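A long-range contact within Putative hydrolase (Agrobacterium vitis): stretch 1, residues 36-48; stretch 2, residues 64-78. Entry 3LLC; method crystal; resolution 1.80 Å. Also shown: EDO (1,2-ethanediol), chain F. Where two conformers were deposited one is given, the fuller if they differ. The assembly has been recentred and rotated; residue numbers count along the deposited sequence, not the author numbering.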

# COMPACT_ATOMS: atom_id res chain seq x y z
N GLU A 36 -16.54 15.37 9.86
CA GLU A 36 -17.17 14.06 10.09
C GLU A 36 -17.00 13.10 8.92
O GLU A 36 -17.13 11.87 9.07
N ARG A 37 -16.69 13.63 7.73
CA ARG A 37 -16.55 12.81 6.54
C ARG A 37 -15.22 12.05 6.57
O ARG A 37 -14.26 12.50 7.17
N PRO A 38 -15.17 10.86 5.93
CA PRO A 38 -13.92 10.12 5.90
C PRO A 38 -12.83 10.79 5.06
O PRO A 38 -13.10 11.74 4.31
N THR A 39 -11.62 10.32 5.29
CA THR A 39 -10.43 10.64 4.49
C THR A 39 -9.89 9.36 3.81
O THR A 39 -9.61 8.34 4.45
N CYS A 40 -9.73 9.43 2.50
CA CYS A 40 -9.10 8.37 1.73
C CYS A 40 -7.57 8.52 1.75
O CYS A 40 -7.04 9.59 1.41
N ILE A 41 -6.88 7.45 2.15
CA ILE A 41 -5.41 7.46 2.17
C ILE A 41 -4.85 6.45 1.18
O ILE A 41 -5.16 5.24 1.20
N TRP A 42 -4.07 6.99 0.27
CA TRP A 42 -3.36 6.20 -0.74
C TRP A 42 -2.12 5.54 -0.14
O TRP A 42 -1.33 6.19 0.54
N LEU A 43 -1.96 4.24 -0.39
CA LEU A 43 -0.73 3.52 -0.06
C LEU A 43 -0.24 2.86 -1.35
O LEU A 43 -0.85 1.91 -1.83
N GLY A 44 0.85 3.38 -1.91
CA GLY A 44 1.30 2.94 -3.24
C GLY A 44 2.18 1.69 -3.31
O GLY A 44 2.55 1.09 -2.28
N GLY A 45 2.49 1.28 -4.54
CA GLY A 45 3.38 0.12 -4.80
C GLY A 45 4.88 0.40 -4.62
O GLY A 45 5.33 1.54 -4.47
N TYR A 46 5.66 -0.68 -4.67
CA TYR A 46 7.11 -0.64 -4.59
C TYR A 46 7.59 0.21 -5.75
O TYR A 46 7.13 0.01 -6.85
N ARG A 47 8.47 1.16 -5.52
CA ARG A 47 8.94 2.02 -6.63
C ARG A 47 7.90 2.97 -7.25
O ARG A 47 8.18 3.58 -8.27
N SER A 48 6.72 3.15 -6.65
CA SER A 48 5.75 4.11 -7.19
C SER A 48 6.02 5.53 -6.67
O SER A 48 6.85 5.74 -5.76
N SER A 64 -14.43 15.37 -5.54
CA SER A 64 -15.78 15.47 -6.10
C SER A 64 -16.87 15.16 -5.06
O SER A 64 -17.97 15.66 -5.18
N LEU A 65 -16.56 14.33 -4.06
CA LEU A 65 -17.53 13.94 -3.03
C LEU A 65 -17.39 14.79 -1.73
O LEU A 65 -18.17 14.61 -0.78
N GLY A 66 -16.42 15.70 -1.69
CA GLY A 66 -16.18 16.55 -0.52
C GLY A 66 -15.54 15.80 0.65
O GLY A 66 -15.70 16.17 1.80
N VAL A 67 -14.83 14.73 0.35
CA VAL A 67 -14.16 13.96 1.40
C VAL A 67 -12.64 14.19 1.37
O VAL A 67 -12.10 14.79 0.42
N GLY A 68 -11.96 13.77 2.42
CA GLY A 68 -10.55 14.00 2.55
C GLY A 68 -9.71 13.09 1.65
O GLY A 68 -10.14 11.99 1.23
N ALA A 69 -8.49 13.54 1.38
CA ALA A 69 -7.51 12.71 0.66
C ALA A 69 -6.09 12.96 1.16
O ALA A 69 -5.69 14.13 1.33
N ILE A 70 -5.36 11.88 1.44
CA ILE A 70 -3.93 11.94 1.83
C ILE A 70 -3.11 11.09 0.85
O ILE A 70 -3.41 9.92 0.64
N ARG A 71 -2.05 11.68 0.28
CA ARG A 71 -1.01 10.91 -0.42
C ARG A 71 0.34 11.28 0.18
O ARG A 71 0.49 12.41 0.67
N PHE A 72 1.28 10.33 0.15
CA PHE A 72 2.66 10.59 0.60
C PHE A 72 3.64 9.68 -0.17
O PHE A 72 3.22 8.67 -0.75
N ASP A 73 4.90 10.09 -0.21
CA ASP A 73 5.98 9.28 -0.85
C ASP A 73 6.74 8.52 0.23
O ASP A 73 7.21 9.09 1.22
N TYR A 74 6.87 7.21 0.03
CA TYR A 74 7.74 6.39 0.90
C TYR A 74 9.18 6.92 0.90
O TYR A 74 9.60 7.57 -0.07
N SER A 75 9.91 6.73 2.00
CA SER A 75 11.32 7.05 1.99
C SER A 75 12.00 6.34 0.79
O SER A 75 11.63 5.22 0.44
N GLY A 76 12.97 7.02 0.18
CA GLY A 76 13.67 6.50 -1.00
C GLY A 76 12.95 6.69 -2.33
O GLY A 76 13.50 6.35 -3.39
N HIS A 77 11.75 7.25 -2.28
CA HIS A 77 10.86 7.41 -3.45
C HIS A 77 10.48 8.89 -3.62
O HIS A 77 10.34 9.64 -2.63
N GLY A 78 10.25 9.30 -4.86
CA GLY A 78 9.69 10.60 -5.16
C GLY A 78 10.30 11.79 -4.41
O GLY A 78 11.50 12.07 -4.52

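The shortest side-chain hydrogen bond across the two stretches runs from Tyr74 OH to Gly44 O, at 2.7 Å. Tyr74 points toward stretch 1 with chi1 m, and its ring meets Gly44 O edge-on. His77, also m and pointing toward stretch 1, accepts a hydrogen bond at NE2 from Arg47 N at 3.0 Å. Its ND1 donates to Ser75 O at 3.0 Å, so both ring nitrogens are used and the ring is held in place. Ser48 is p, and its OG donates to Gly45 O at 2.7 Å within the turn that carries Arg47. Arg37 is m and extended. Its NH1 donates to Gly66 O at 3.3 Å, with that oxygen near the guanidinium plane. A CB on Gly66 would clash with Arg37 NH1.

Between these ends, the parallel strands are joined by backbone hydrogen bonds, among them Ile70 N to Cys40 O at 2.8 Å. Where the strands part, waters fill in. Water 1 donates to Trp42 O (2.6 Å) and accepts from Phe72 N (2.8 Å). Water 2 links Gly44 N to Phe72 O, and water 3 links Ser48 O to Asp73 OD1 and Tyr74 N.

Thr39, Ile41 and Ile70 share one face of the sheet. Thr39 (m) sets CG2 3.7 Å from Ile70 CG1. Ile41 (t, t) places CD1 3.9 Å from Ile70 CG2; Ile70 is m, t. Phe72 is p, and its ring end comes nearer to stretch 1. Leu43 CD2 meets the ring edge, 3.7 Å from Phe72 CE1. Cys40 and Ala69 lie on the other face, where Cys40 SG is 4.3 Å from Val67 CG2. Trp42 (t) starts toward stretch 2, with CB 3.9 Å from Arg71 CG, but its indole leads away. Ethanediol O1 makes a weak hydrogen bond to Thr39 OG1 at 3.3 Å.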

# COMPACT_ATOMS: atom_id res chain seq x y z
CB GLU A 36 -18.66 14.23 10.41
CG GLU A 36 -19.51 14.77 9.26
CD GLU A 36 -20.92 15.12 9.68
OE1 GLU A 36 -21.58 14.28 10.34
OE2 GLU A 36 -21.36 16.25 9.36
CB ARG A 37 -16.65 13.69 5.29
CG ARG A 37 -18.00 14.40 5.16
CD ARG A 37 -18.06 15.31 3.95
NE ARG A 37 -19.38 15.90 3.80
CZ ARG A 37 -19.76 16.60 2.73
NH1 ARG A 37 -18.91 16.77 1.72
NH2 ARG A 37 -20.98 17.10 2.65
CB PRO A 38 -14.31 8.78 5.28
CG PRO A 38 -15.47 9.08 4.43
CD PRO A 38 -16.21 10.20 5.12
CB THR A 39 -9.35 11.30 5.39
OG1 THR A 39 -9.83 12.56 5.87
CG2 THR A 39 -7.96 11.48 4.63
CB CYS A 40 -9.61 8.41 0.29
SG CYS A 40 -11.40 8.19 0.04
CB ILE A 41 -4.74 7.23 3.57
CG1 ILE A 41 -3.21 7.40 3.46
CG2 ILE A 41 -5.07 5.88 4.12
CD1 ILE A 41 -2.51 7.65 4.79
CB TRP A 42 -2.94 7.12 -1.92
CG TRP A 42 -2.23 6.32 -3.04
CD1 TRP A 42 -0.87 6.36 -3.36
CD2 TRP A 42 -2.82 5.39 -3.96
NE1 TRP A 42 -0.62 5.50 -4.39
CE2 TRP A 42 -1.78 4.87 -4.77
CE3 TRP A 42 -4.14 4.92 -4.17
CZ2 TRP A 42 -2.01 3.94 -5.80
CZ3 TRP A 42 -4.36 3.96 -5.18
CH2 TRP A 42 -3.29 3.50 -5.98
CB LEU A 43 -0.98 2.46 1.02
CG LEU A 43 -1.54 2.99 2.36
CD1 LEU A 43 -2.14 1.84 3.21
CD2 LEU A 43 -0.45 3.77 3.14
CB TYR A 46 7.61 -2.06 -4.79
CG TYR A 46 9.08 -2.35 -4.58
CD1 TYR A 46 9.61 -2.34 -3.30
CD2 TYR A 46 9.90 -2.78 -5.63
CE1 TYR A 46 10.93 -2.68 -3.06
CE2 TYR A 46 11.25 -3.11 -5.40
CZ TYR A 46 11.74 -3.06 -4.10
OH TYR A 46 13.04 -3.40 -3.78
CB ARG A 47 9.62 1.18 -7.77
CG ARG A 47 10.89 0.43 -7.33
CD ARG A 47 11.56 -0.31 -8.51
NE ARG A 47 12.10 0.60 -9.52
CZ ARG A 47 12.53 0.25 -10.73
NH1 ARG A 47 12.51 -1.02 -11.14
NH2 ARG A 47 13.00 1.18 -11.56
CB SER A 48 4.31 3.71 -6.79
OG SER A 48 4.15 3.81 -5.37
CB SER A 64 -15.96 14.55 -7.31
OG SER A 64 -16.08 13.20 -6.90
CB LEU A 65 -17.41 12.44 -2.73
CG LEU A 65 -17.73 11.50 -3.91
CD1 LEU A 65 -17.51 10.05 -3.50
CD2 LEU A 65 -19.16 11.73 -4.41
CB VAL A 67 -14.54 12.46 1.38
CG1 VAL A 67 -16.07 12.29 1.32
CG2 VAL A 67 -13.83 11.69 0.27
CB ALA A 69 -7.61 12.96 -0.83
CB ILE A 70 -3.67 11.47 3.26
CG1 ILE A 70 -4.34 12.39 4.28
CG2 ILE A 70 -2.15 11.38 3.56
CD1 ILE A 70 -4.39 11.84 5.69
CB ARG A 71 -0.99 11.26 -1.90
CG ARG A 71 -2.25 10.85 -2.66
CD ARG A 71 -2.28 11.45 -4.09
NE ARG A 71 -2.56 12.87 -4.11
CZ ARG A 71 -2.02 13.75 -4.96
NH1 ARG A 71 -1.11 13.40 -5.85
NH2 ARG A 71 -2.37 15.02 -4.87
CB PHE A 72 2.79 10.37 2.10
CG PHE A 72 2.65 8.93 2.50
CD1 PHE A 72 1.39 8.35 2.62
CD2 PHE A 72 3.78 8.13 2.73
CE1 PHE A 72 1.25 7.02 2.94
CE2 PHE A 72 3.64 6.78 3.07
CZ PHE A 72 2.35 6.23 3.17
CB ASP A 73 6.95 10.16 -1.64
CG ASP A 73 6.42 10.53 -3.07
OD1 ASP A 73 5.75 9.66 -3.70
OD2 ASP A 73 6.72 11.65 -3.54
CB TYR A 74 7.76 4.95 0.43
CG TYR A 74 6.44 4.20 0.39
CD1 TYR A 74 5.72 3.94 1.55
CD2 TYR A 74 5.96 3.66 -0.80
CE1 TYR A 74 4.53 3.21 1.51
CE2 TYR A 74 4.76 2.93 -0.84
CZ TYR A 74 4.06 2.70 0.33
OH TYR A 74 2.89 2.00 0.28
CB SER A 75 12.04 6.66 3.31
OG SER A 75 11.90 5.28 3.62
CB HIS A 77 9.54 6.68 -3.25
CG HIS A 77 9.62 5.18 -3.13
ND1 HIS A 77 10.28 4.53 -2.10
CD2 HIS A 77 9.03 4.21 -3.86
CE1 HIS A 77 10.10 3.22 -2.22
NE2 HIS A 77 9.35 3.00 -3.28
C1 EDO F . -7.31 14.89 6.05
O1 EDO F . -7.53 14.41 7.39
C2 EDO F . -6.57 16.21 6.11
O2 EDO F . -7.16 17.09 7.08
O HOH W 1 0.41 7.76 -0.63
O HOH W 2 2.38 5.58 -0.77
O HOH W 3 6.15 6.73 -3.10
O HOH W 4 9.98 6.69 -6.90